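Local coordinates for Pts system, fructose-specific iiabc component (Borrelia burgdorferi, PDB 5DLE), which probably phosphorylates fructose during its uptake, passing phosphate from phosphohistidine through a phosphocysteine, this chain being the IIB domain of the larger transporter, at residues V17-V22 with E48-I53; Y28-K33 with V94-N99; E62-A67 with K81-K86; V69-V74 with N102-S107. One frame throughout, in Å; residues are numbered along the deposited sequence.

Contact 1: V17-V22 with E48-I53; sequences VTACPV and ETQGSI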
loop_
_atom_site.group_PDB
_atom_site.type_symbol
_atom_site.label_atom_id
_atom_site.label_comp_id
_atom_site.label_asym_id
_atom_site.label_seq_id
_atom_site.Cartn_x
_atom_site.Cartn_y
_atom_site.Cartn_z
ATOM N N VAL A 17 -0.504 13.382 13.181
ATOM C CA VAL A 17 -0.338 13.573 11.739
ATOM C C VAL A 17 0.347 12.328 11.224
ATOM O O VAL A 17 1.352 11.896 11.807
ATOM C CB VAL A 17 0.526 14.802 11.386
ATOM C CG1 VAL A 17 0.637 14.961 9.878
ATOM C CG2 VAL A 17 -0.029 16.085 12.010
ATOM N N THR A 18 -0.168 11.760 10.120
ATOM C CA THR A 18 0.559 10.686 9.464
ATOM C C THR A 18 0.931 11.183 8.075
ATOM O O THR A 18 0.139 11.855 7.401
ATOM C CB THR A 18 -0.219 9.394 9.415
ATOM O OG1 THR A 18 -1.357 9.513 8.526
ATOM C CG2 THR A 18 -0.648 8.971 10.847
ATOM N N ALA A 19 2.166 10.898 7.663
ATOM C CA ALA A 19 2.632 11.451 6.391
ATOM C C ALA A 19 3.676 10.525 5.808
ATOM O O ALA A 19 4.764 10.423 6.337
ATOM C CB ALA A 19 3.211 12.852 6.584
ATOM N N CYS A 20 3.331 9.860 4.711
ATOM C CA CYS A 20 4.310 9.060 3.953
ATOM C C CYS A 20 4.153 9.466 2.497
ATOM O O CYS A 20 3.056 9.334 1.943
ATOM C CB CYS A 20 4.047 7.586 4.180
ATOM S SG CYS A 20 5.160 6.595 3.116
ATOM N N PRO A 21 5.228 9.884 1.824
ATOM C CA PRO A 21 5.074 10.370 0.445
ATOM C C PRO A 21 5.202 9.269 -0.603
ATOM O O PRO A 21 5.676 9.529 -1.708
ATOM C CB PRO A 21 6.223 11.376 0.306
ATOM C CG PRO A 21 7.306 10.773 1.174
ATOM C CD PRO A 21 6.550 10.170 2.388
ATOM N N VAL A 22 4.818 8.046 -0.273
ATOM C CA VAL A 22 4.700 6.948 -1.214
ATOM C C VAL A 22 3.233 6.555 -1.230
ATOM O O VAL A 22 2.753 5.950 -0.255
ATOM C CB VAL A 22 5.583 5.772 -0.832
ATOM C CG1 VAL A 22 5.335 4.612 -1.811
ATOM C CG2 VAL A 22 7.016 6.192 -0.882
ATOM N N GLU A 48 -4.723 13.985 11.048
ATOM C CA GLU A 48 -4.467 14.612 9.763
ATOM C C GLU A 48 -3.605 13.677 8.927
ATOM O O GLU A 48 -2.637 13.107 9.430
ATOM C CB GLU A 48 -3.730 15.938 9.995
ATOM C CG GLU A 48 -3.011 16.522 8.790
ATOM C CD GLU A 48 -2.294 17.832 9.154
ATOM O OE1 GLU A 48 -2.812 18.559 10.018
ATOM O OE2 GLU A 48 -1.206 18.118 8.615
ATOM N N THR A 49 -3.930 13.542 7.647
ATOM C CA THR A 49 -3.142 12.679 6.785
ATOM C C THR A 49 -2.494 13.475 5.658
ATOM O O THR A 49 -3.067 14.435 5.152
ATOM C CB THR A 49 -3.994 11.544 6.160
ATOM O OG1 THR A 49 -5.137 12.078 5.472
ATOM C CG2 THR A 49 -4.470 10.544 7.222
ATOM N N GLN A 50 -1.286 13.057 5.280
ATOM C CA GLN A 50 -0.567 13.644 4.138
ATOM C C GLN A 50 0.069 12.552 3.291
ATOM O O GLN A 50 0.799 11.705 3.811
ATOM C CB GLN A 50 0.543 14.591 4.619
ATOM C CG GLN A 50 0.139 15.539 5.761
ATOM C CD GLN A 50 1.164 16.646 5.946
ATOM O OE1 GLN A 50 2.150 16.740 5.174
ATOM N NE2 GLN A 50 0.945 17.498 6.933
ATOM N N GLY A 51 -0.041 12.730 1.971
ATOM C CA GLY A 51 0.750 11.982 1.003
ATOM C C GLY A 51 1.616 12.849 0.103
ATOM O O GLY A 51 2.025 13.954 0.480
ATOM N N SER A 52 1.921 12.352 -1.102
ATOM C CA SER A 52 2.611 13.168 -2.089
ATOM C C SER A 52 1.692 14.189 -2.742
ATOM O O SER A 52 2.169 15.219 -3.229
ATOM C CB SER A 52 3.230 12.280 -3.167
ATOM O OG SER A 52 4.294 11.521 -2.639
ATOM N N ILE A 53 0.385 13.928 -2.775
ATOM C CA ILE A 53 -0.526 14.831 -3.471
ATOM C C ILE A 53 -0.927 15.988 -2.570
ATOM O O ILE A 53 -0.910 17.154 -2.985
ATOM C CB ILE A 53 -1.752 14.057 -3.988
ATOM C CG1 ILE A 53 -1.309 12.996 -4.995
ATOM C CG2 ILE A 53 -2.749 15.004 -4.628
ATOM C CD1 ILE A 53 -2.400 12.085 -5.446
#

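Contact 2: Y28-K33 with V94-N99; sequences YIAAKK and VKAINN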
loop_
_atom_site.group_PDB
_atom_site.type_symbol
_atom_site.label_atom_id
_atom_site.label_comp_id
_atom_site.label_asym_id
_atom_site.label_seq_id
_atom_site.Cartn_x
_atom_site.Cartn_y
_atom_site.Cartn_z
ATOM N N TYR A 28 -2.390 5.909 5.464
ATOM C CA TYR A 28 -3.700 5.498 5.972
ATOM C C TYR A 28 -3.585 4.335 6.935
ATOM O O TYR A 28 -4.392 4.230 7.878
ATOM C CB TYR A 28 -4.646 5.121 4.794
ATOM C CG TYR A 28 -5.352 6.351 4.250
ATOM C CD1 TYR A 28 -4.726 7.210 3.392
ATOM C CD2 TYR A 28 -6.628 6.677 4.683
ATOM C CE1 TYR A 28 -5.329 8.361 2.930
ATOM C CE2 TYR A 28 -7.235 7.821 4.254
ATOM C CZ TYR A 28 -6.590 8.654 3.383
ATOM O OH TYR A 28 -7.208 9.806 2.936
ATOM N N ILE A 29 -2.631 3.408 6.719
ATOM C CA ILE A 29 -2.504 2.329 7.693
ATOM C C ILE A 29 -2.091 2.913 9.049
ATOM O O ILE A 29 -2.629 2.530 10.096
ATOM C CB ILE A 29 -1.489 1.271 7.213
ATOM C CG1 ILE A 29 -2.036 0.563 5.964
ATOM C CG2 ILE A 29 -1.301 0.200 8.309
ATOM C CD1 ILE A 29 -0.936 -0.250 5.235
ATOM N N ALA A 30 -1.070 3.799 9.052
ATOM C CA ALA A 30 -0.653 4.404 10.309
ATOM C C ALA A 30 -1.818 5.132 10.963
ATOM O O ALA A 30 -2.034 5.007 12.187
ATOM C CB ALA A 30 0.525 5.355 10.088
ATOM N N ALA A 31 -2.613 5.843 10.158
ATOM C CA ALA A 31 -3.715 6.615 10.757
ATOM C C ALA A 31 -4.740 5.711 11.386
ATOM O O ALA A 31 -5.177 5.952 12.529
ATOM C CB ALA A 31 -4.374 7.503 9.704
ATOM N N LYS A 32 -5.125 4.654 10.661
ATOM C CA LYS A 32 -6.190 3.798 11.148
ATOM C C LYS A 32 -5.708 2.977 12.328
ATOM O O LYS A 32 -6.464 2.760 13.287
ATOM C CB LYS A 32 -6.723 2.934 10.016
ATOM C CG LYS A 32 -7.948 2.141 10.339
ATOM C CD LYS A 32 -9.160 3.012 10.801
ATOM C CE LYS A 32 -10.257 2.054 11.128
ATOM N NZ LYS A 32 -11.379 2.714 11.844
ATOM N N LYS A 33 -4.451 2.532 12.329
ATOM C CA LYS A 33 -3.975 1.795 13.500
ATOM C C LYS A 33 -3.880 2.706 14.709
ATOM O O LYS A 33 -4.206 2.282 15.831
ATOM C CB LYS A 33 -2.636 1.122 13.229
ATOM C CG LYS A 33 -2.798 0.037 12.198
ATOM C CD LYS A 33 -1.601 -0.839 12.119
ATOM C CE LYS A 33 -1.646 -1.956 13.168
ATOM N NZ LYS A 33 -0.574 -2.940 12.762
ATOM N N VAL A 94 6.612 3.258 9.721
ATOM C CA VAL A 94 6.849 1.857 10.034
ATOM C C VAL A 94 6.714 1.612 11.536
ATOM O O VAL A 94 6.087 0.638 11.965
ATOM C CB VAL A 94 8.240 1.447 9.502
ATOM C CG1 VAL A 94 8.682 0.162 10.118
ATOM C CG2 VAL A 94 8.169 1.293 8.003
ATOM N N LYS A 95 7.314 2.484 12.364
ATOM C CA LYS A 95 7.241 2.248 13.804
ATOM C C LYS A 95 5.819 2.444 14.309
ATOM O O LYS A 95 5.332 1.671 15.144
ATOM C CB LYS A 95 8.209 3.173 14.529
ATOM N N ALA A 96 5.118 3.456 13.785
ATOM C CA ALA A 96 3.736 3.689 14.213
ATOM C C ALA A 96 2.845 2.506 13.838
ATOM O O ALA A 96 1.896 2.157 14.564
ATOM C CB ALA A 96 3.207 4.979 13.600
ATOM N N ILE A 97 3.118 1.886 12.695
ATOM C CA ILE A 97 2.300 0.758 12.256
ATOM C C ILE A 97 2.614 -0.500 13.035
ATOM O O ILE A 97 1.700 -1.263 13.383
ATOM C CB ILE A 97 2.490 0.548 10.745
ATOM C CG1 ILE A 97 1.834 1.718 10.013
ATOM C CG2 ILE A 97 1.889 -0.812 10.304
ATOM C CD1 ILE A 97 2.244 1.803 8.505
ATOM N N ASN A 98 3.895 -0.749 13.322
ATOM C CA ASN A 98 4.273 -2.016 13.928
ATOM C C ASN A 98 4.377 -1.968 15.442
ATOM O O ASN A 98 4.464 -3.036 16.068
ATOM C CB ASN A 98 5.603 -2.498 13.338
ATOM C CG ASN A 98 5.419 -3.036 11.947
ATOM O OD1 ASN A 98 4.296 -3.345 11.536
ATOM N ND2 ASN A 98 6.516 -3.159 11.202
ATOM N N ASN A 99 4.329 -0.784 16.047
ATOM C CA ASN A 99 4.517 -0.654 17.491
ATOM C C ASN A 99 3.443 0.233 18.090
ATOM O O ASN A 99 3.725 1.006 18.992
ATOM C CB ASN A 99 5.898 -0.071 17.807
ATOM C CG ASN A 99 6.374 -0.372 19.233
ATOM O OD1 ASN A 99 5.936 -1.334 19.867
ATOM N ND2 ASN A 99 7.318 0.424 19.714
#

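Contact 3: E62-A67 with K81-K86; sequences EEIKNA and KRFEGK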
loop_
_atom_site.group_PDB
_atom_site.type_symbol
_atom_site.label_atom_id
_atom_site.label_comp_id
_atom_site.label_asym_id
_atom_site.label_seq_id
_atom_site.Cartn_x
_atom_site.Cartn_y
_atom_site.Cartn_z
ATOM N N GLU A 62 -7.645 24.761 17.361
ATOM C CA GLU A 62 -8.318 24.371 18.592
ATOM C C GLU A 62 -8.047 22.913 18.948
ATOM O O GLU A 62 -7.874 22.580 20.127
ATOM C CB GLU A 62 -9.828 24.621 18.472
ATOM C CG GLU A 62 -10.593 24.216 19.700
ATOM C CD GLU A 62 -10.504 25.260 20.825
ATOM O OE1 GLU A 62 -9.851 26.320 20.642
ATOM O OE2 GLU A 62 -11.096 25.018 21.903
ATOM N N GLU A 63 -8.023 22.025 17.947
ATOM C CA GLU A 63 -7.720 20.626 18.221
ATOM C C GLU A 63 -6.332 20.476 18.829
ATOM O O GLU A 63 -6.134 19.700 19.774
ATOM C CB GLU A 63 -7.828 19.802 16.931
ATOM C CG GLU A 63 -9.274 19.548 16.531
ATOM C CD GLU A 63 -9.455 19.076 15.092
ATOM O OE1 GLU A 63 -8.514 19.203 14.268
ATOM O OE2 GLU A 63 -10.570 18.571 14.797
ATOM N N ILE A 64 -5.354 21.198 18.297
ATOM C CA ILE A 64 -4.010 21.093 18.859
ATOM C C ILE A 64 -3.984 21.677 20.279
ATOM O O ILE A 64 -3.339 21.128 21.184
ATOM C CB ILE A 64 -2.991 21.771 17.922
ATOM C CG1 ILE A 64 -2.964 21.029 16.582
ATOM C CG2 ILE A 64 -1.617 21.774 18.573
ATOM C CD1 ILE A 64 -2.222 21.844 15.505
ATOM N N LYS A 65 -4.669 22.805 20.485
ATOM C CA LYS A 65 -4.760 23.397 21.816
ATOM C C LYS A 65 -5.288 22.403 22.853
ATOM O O LYS A 65 -4.744 22.292 23.961
ATOM C CB LYS A 65 -5.653 24.645 21.758
ATOM C CG LYS A 65 -5.982 25.182 23.128
ATOM C CD LYS A 65 -6.981 26.369 23.044
ATOM C CE LYS A 65 -7.537 26.686 24.424
ATOM N NZ LYS A 65 -8.632 25.715 24.795
ATOM N N ASN A 66 -6.342 21.659 22.508
ATOM C CA ASN A 66 -6.995 20.786 23.477
ATOM C C ASN A 66 -6.307 19.451 23.681
ATOM O O ASN A 66 -6.654 18.730 24.617
ATOM C CB ASN A 66 -8.449 20.574 23.062
ATOM C CG ASN A 66 -9.255 21.862 23.134
ATOM O OD1 ASN A 66 -8.962 22.739 23.943
ATOM N ND2 ASN A 66 -10.251 21.987 22.270
ATOM N N ALA A 67 -5.347 19.096 22.828
ATOM C CA ALA A 67 -4.746 17.767 22.876
ATOM C C ALA A 67 -3.831 17.606 24.080
ATOM O O ALA A 67 -3.110 18.528 24.465
ATOM C CB ALA A 67 -3.927 17.554 21.595
ATOM N N LYS A 81 5.967 23.925 13.768
ATOM C CA LYS A 81 5.864 25.090 14.658
ATOM C C LYS A 81 4.515 25.136 15.366
ATOM O O LYS A 81 4.433 25.535 16.542
ATOM C CB LYS A 81 6.113 26.382 13.871
ATOM C CG LYS A 81 6.267 27.600 14.783
ATOM C CD LYS A 81 6.805 28.826 14.039
ATOM C CE LYS A 81 7.123 29.975 15.008
ATOM N NZ LYS A 81 8.190 29.621 15.999
ATOM N N ARG A 82 3.457 24.691 14.682
ATOM C CA ARG A 82 2.120 24.632 15.263
ATOM C C ARG A 82 2.022 23.762 16.508
ATOM O O ARG A 82 1.019 23.858 17.216
ATOM C CB ARG A 82 1.135 24.114 14.218
ATOM C CG ARG A 82 1.534 22.772 13.584
ATOM C CD ARG A 82 0.471 22.381 12.577
ATOM N NE ARG A 82 0.954 21.298 11.749
ATOM C CZ ARG A 82 0.179 20.393 11.149
ATOM N NH1 ARG A 82 -1.135 20.447 11.305
ATOM N NH2 ARG A 82 0.739 19.450 10.375
ATOM N N PHE A 83 3.001 22.907 16.786
ATOM C CA PHE A 83 2.949 22.044 17.959
ATOM C C PHE A 83 3.825 22.540 19.113
ATOM O O PHE A 83 3.985 21.822 20.110
ATOM C CB PHE A 83 3.359 20.620 17.572
ATOM C CG PHE A 83 2.578 20.064 16.411
ATOM C CD1 PHE A 83 1.188 19.961 16.473
ATOM C CD2 PHE A 83 3.238 19.656 15.279
ATOM C CE1 PHE A 83 0.461 19.422 15.417
ATOM C CE2 PHE A 83 2.519 19.153 14.187
ATOM C CZ PHE A 83 1.119 19.031 14.271
ATOM N N GLU A 84 4.398 23.730 19.003
ATOM C CA GLU A 84 5.170 24.277 20.119
ATOM C C GLU A 84 4.362 24.266 21.414
ATOM O O GLU A 84 3.168 24.595 21.429
ATOM C CB GLU A 84 5.603 25.710 19.817
ATOM C CG GLU A 84 6.763 25.746 18.852
ATOM C CD GLU A 84 7.262 27.162 18.626
ATOM O OE1 GLU A 84 6.709 28.103 19.252
ATOM O OE2 GLU A 84 8.212 27.316 17.829
ATOM N N GLY A 85 5.016 23.855 22.504
ATOM C CA GLY A 85 4.364 23.854 23.808
ATOM C C GLY A 85 3.606 22.576 24.099
ATOM O O GLY A 85 3.103 22.425 25.197
ATOM N N LYS A 86 3.502 21.664 23.127
ATOM C CA LYS A 86 2.842 20.372 23.293
ATOM C C LYS A 86 3.876 19.268 23.433
ATOM O O LYS A 86 4.977 19.364 22.889
ATOM C CB LYS A 86 1.953 20.025 22.088
ATOM C CG LYS A 86 1.083 21.172 21.536
ATOM C CD LYS A 86 -0.010 21.626 22.547
ATOM C CE LYS A 86 -0.872 20.437 23.011
ATOM N NZ LYS A 86 -2.158 20.954 23.702
#

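Contact 4: V69-V74 with N102-S107; sequences VVILAV and NIIKES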
loop_
_atom_site.group_PDB
_atom_site.type_symbol
_atom_site.label_atom_id
_atom_site.label_comp_id
_atom_site.label_asym_id
_atom_site.label_seq_id
_atom_site.Cartn_x
_atom_site.Cartn_y
_atom_site.Cartn_z
ATOM N N VAL A 69 -1.471 15.193 23.870
ATOM C CA VAL A 69 -0.235 14.779 23.200
ATOM C C VAL A 69 -0.427 14.935 21.700
ATOM O O VAL A 69 -1.549 14.862 21.198
ATOM C CB VAL A 69 0.123 13.310 23.567
ATOM C CG1 VAL A 69 0.546 13.207 25.036
ATOM C CG2 VAL A 69 -1.091 12.424 23.410
ATOM N N VAL A 70 0.689 15.118 20.989
ATOM C CA VAL A 70 0.734 15.098 19.523
ATOM C C VAL A 70 1.599 13.910 19.095
ATOM O O VAL A 70 2.743 13.791 19.539
ATOM C CB VAL A 70 1.353 16.397 18.967
ATOM C CG1 VAL A 70 1.475 16.348 17.448
ATOM C CG2 VAL A 70 0.555 17.671 19.421
ATOM N N ILE A 71 1.089 13.067 18.201
ATOM C CA ILE A 71 1.857 11.948 17.659
ATOM C C ILE A 71 2.084 12.217 16.177
ATOM O O ILE A 71 1.130 12.418 15.415
ATOM C CB ILE A 71 1.140 10.604 17.870
ATOM C CG1 ILE A 71 0.949 10.347 19.364
ATOM C CG2 ILE A 71 1.920 9.423 17.193
ATOM C CD1 ILE A 71 0.198 9.062 19.627
ATOM N N LEU A 72 3.346 12.255 15.772
ATOM C CA LEU A 72 3.686 12.480 14.359
ATOM C C LEU A 72 4.261 11.188 13.836
ATOM O O LEU A 72 5.327 10.766 14.294
ATOM C CB LEU A 72 4.718 13.594 14.226
ATOM C CG LEU A 72 4.318 14.938 14.810
ATOM C CD1 LEU A 72 5.417 15.982 14.573
ATOM C CD2 LEU A 72 2.921 15.414 14.304
ATOM N N ALA A 73 3.583 10.578 12.875
ATOM C CA ALA A 73 4.084 9.348 12.283
ATOM C C ALA A 73 4.406 9.721 10.831
ATOM O O ALA A 73 3.528 9.690 9.960
ATOM C CB ALA A 73 3.050 8.219 12.398
ATOM N N VAL A 74 5.667 10.118 10.586
ATOM C CA VAL A 74 6.004 10.846 9.368
ATOM C C VAL A 74 7.284 10.294 8.790
ATOM O O VAL A 74 8.215 9.922 9.524
ATOM C CB VAL A 74 6.107 12.369 9.600
ATOM C CG1 VAL A 74 4.761 12.912 10.103
ATOM C CG2 VAL A 74 7.151 12.715 10.674
ATOM N N ASN A 102 2.547 0.491 22.043
ATOM C CA ASN A 102 3.605 1.104 22.818
ATOM C C ASN A 102 3.748 2.580 22.482
ATOM O O ASN A 102 3.950 3.403 23.383
ATOM C CB ASN A 102 4.897 0.320 22.603
ATOM C CG ASN A 102 4.885 -1.039 23.320
ATOM O OD1 ASN A 102 4.103 -1.270 24.255
ATOM N ND2 ASN A 102 5.762 -1.953 22.880
ATOM N N ILE A 103 3.598 2.952 21.203
ATOM C CA ILE A 103 3.767 4.355 20.842
ATOM C C ILE A 103 2.700 5.224 21.491
ATOM O O ILE A 103 2.994 6.331 21.961
ATOM C CB ILE A 103 3.786 4.498 19.319
ATOM C CG1 ILE A 103 5.194 4.203 18.830
ATOM C CG2 ILE A 103 3.307 5.887 18.871
ATOM C CD1 ILE A 103 5.238 3.965 17.369
ATOM N N ILE A 104 1.449 4.765 21.522
ATOM C CA ILE A 104 0.380 5.530 22.175
ATOM C C ILE A 104 0.742 5.753 23.633
ATOM O O ILE A 104 0.634 6.860 24.172
ATOM C CB ILE A 104 -0.973 4.792 22.067
ATOM C CG1 ILE A 104 -1.469 4.685 20.612
ATOM C CG2 ILE A 104 -2.035 5.457 22.975
ATOM C CD1 ILE A 104 -1.592 6.001 19.916
ATOM N N LYS A 105 1.177 4.674 24.292
ATOM C CA LYS A 105 1.465 4.775 25.731
ATOM C C LYS A 105 2.653 5.695 25.982
ATOM O O LYS A 105 2.613 6.556 26.882
ATOM C CB LYS A 105 1.731 3.382 26.304
ATOM C CG LYS A 105 0.476 2.559 26.485
ATOM C CD LYS A 105 0.806 1.169 27.042
ATOM C CE LYS A 105 -0.431 0.260 27.111
ATOM N NZ LYS A 105 -1.438 0.711 28.123
ATOM N N GLU A 106 3.714 5.529 25.186
ATOM C CA GLU A 106 4.941 6.306 25.338
ATOM C C GLU A 106 4.720 7.784 25.028
ATOM O O GLU A 106 5.480 8.623 25.526
ATOM C CB GLU A 106 6.054 5.755 24.430
ATOM C CG GLU A 106 6.634 4.399 24.878
ATOM C CD GLU A 106 7.331 3.596 23.750
ATOM O OE1 GLU A 106 7.568 4.140 22.641
ATOM O OE2 GLU A 106 7.629 2.395 23.979
ATOM N N SER A 107 3.707 8.122 24.219
ATOM C CA SER A 107 3.566 9.514 23.806
ATOM C C SER A 107 3.281 10.429 24.986
ATOM O O SER A 107 3.656 11.597 24.952
ATOM C CB SER A 107 2.466 9.668 22.748
ATOM O OG SER A 107 1.186 9.423 23.328
#

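Contact 1: V17-V22 with E48-I53
T18 and Q50 carry the backbone pairing of two neighbouring parallel strands, whose segment axes run 4.7 Å apart at their closest. Three bonds alternate across them. T18 N donates to E48 O at 2.9 Å, and Q50 N returns the bond to T18 O at 2.8 Å. The third, C20 N to Q50 O, lengthens to 3.3 Å where the strands give way to loops. On one face V17 and E48 lie side by side; V17 CG1, anti to the backbone N (chi1 -179°), rests 3.9 Å from E48 OE2. That oxygen also takes a bond from Q50 NE2 at 2.8 Å, nearly in the amide plane, which fixes how the amide is turned. Beside it A19 CB meets Q50 CB at 3.7 Å. On the other face T18 OG1 touches T49 CG2 at 3.5 Å.

A second shell steadies these groups. R82 forms a salt bridge with E48 OE1, which L59 N also reaches, while T27 of helix 25-40 receives T18 OG1 on its carbonyl and bonds through its hydroxyl to both C20 N and Q50 O. The paired strands thus deliver C20 into the loop where IIB domains of this family are expected to carry the phosphocysteine. E48, buried yet gripped by an arginine, an amide and a backbone N-H, is probably stabilised as a carboxylate.

Contact 2: Y28-K33 with V94-N99
I97 pushes its side chain against helix 28-33, meeting I29, A30 and K33 there. Its first torsion (chi1 -70°) sets CG1 beside the backbone N, and this carbon comes 3.7 Å from A30 CA, close enough to touch the helix backbone itself. A30 CB also stands 3.9 Å from I97 CG1, so the isoleucine branch lies against both the backbone and the side chain of A30. I29 adds its CG2, anti to its own backbone N, 3.9 Å from I97 CG1 and equally near I97 CD1; the two isoleucines cross obliquely. A looser touch joins A30 CB to A96 CB at 4.4 Å.

K33 behaves differently. In the conformer described here, one of two, a bend at chi3 (85°) swings CE toward helix 94-98, and NZ then bonds to I97 O at 2.9 Å. On the way K33 CD passes 3.9 Å from I97 CG2, the two side chains crossing at about a right angle. An ammonium near the carbonyl end of a short helix would be favoured electrostatically, although the second conformer makes this bond less than certain.

The segment axes approach to 8.7 Å at an angle of 42°. Helix 25-40 rests through A30 and A31 on T18 of strand 13-19, and A31 also packs on T49 of strand 44-50. I97 reaches H26 as well, so helix 94-98 touches both helix 25-40 of its own chain and V22 of a neighbouring subunit.

Contact 3: E62-A67 with K81-K86
I64, on the short helix 61-66, meets F83 and K86 of the loop joining strands 69-74 and 88-91, on the sheet face opposite that covered by helix 25-40. I64 CD1 reaches F83 CE1 at 3.6 Å, the two side chains crossing at about a right angle, while I64 CG2 sits 3.6 Å from R82 O. The F83 ring is also covered by R82 CG, 3.7 Å above its centre. From there R82 extends to a salt bridge with E48, and the ring itself packs on V17 and L72 of the sheet.

The polar half belongs to K86. Bends at chi2 (-66°) and chi3 fold its chain back against I64 and A67, where NZ donates to I64 O at 2.8 Å and to A67 O at 2.7 Å. Both bonds lie in the carbonyl planes, and I64 O accepts from A67 N as well. One ammonium thus holds two carbonyls where helix 61-66 gives way to the chain leading to strand 69-74, and its positive charge would probably favour that position.

Residues F83 to K86 form a type II beta turn with G85 at its third position, where the positive phi (88°) suits glycine, a hallmark of this turn type.

Contact 4: V69-V74 with N102-S107
I71 is the point at which strand 69-74 bears on helix 102-107, its outer carbons reaching S107, I104 and I103. I71 CG1, set beside the backbone N (chi1 -61°), packs 3.8 Å from S107 CB. Further out, I71 CD1 comes within 3.6 Å of I104 CD1, the side chains crossing at about a right angle. The contact slackens along the other branch, where I71 CG2 and I103 CG2 are 4.2 Å apart. V69, I103 and I104 each have two conformers, and their distances hold for one.

S107 forms the close end. V69 CG1 packs 3.5 Å from S107 O, and V69 CG2 lies 3.8 Å from S107 OG. The hydroxyl, turned between the backbone N and the carbonyl carbon (chi1 69°), donates back to I104 O at 2.8 Å. It is thereby satisfied within its own helix, while S107 CB and the oxygen also pack against the strand.

Toward the other end the elements diverge. The N-to-C directions of the segments make an angle of 140°, and the A73 side chain stays 6.9 Å from helix 102-107; A96 of helix 93-98 packs on it instead. K105 is on the exposed side of the helix.

Around this core I104 continues onto I34 and E37 of helix 25-40, while I103 leans on Y89 and V91 of strand 88-91. Helix 102-107 therefore lies over the sheet beside the first helix, with strand 69-74 paired between strands 13-19 and 88-91.

Overall arrangement
Followed from the N terminus, the chain first closes at contact 1, which joins strands 13-19 and 44-50 around helix 25-40. Contact 2 opens within that helix and closes only near the C-terminal end, so it crosses contact 1. Contact 3 lies wholly within the long span of contact 2, on the opposite side of the chain's centre, and ties the loop after strand 69-74 to helix 61-66. Contact 4 starts between the halves of contact 3 and ends beyond contact 2, crossing both. Contact 1 precedes contacts 3 and 4 in series, yet meets them through the sheet and the R82 salt bridge. Together they join strand to strand, helix to helix, helix to loop and helix to strand, on both sides of the sheet.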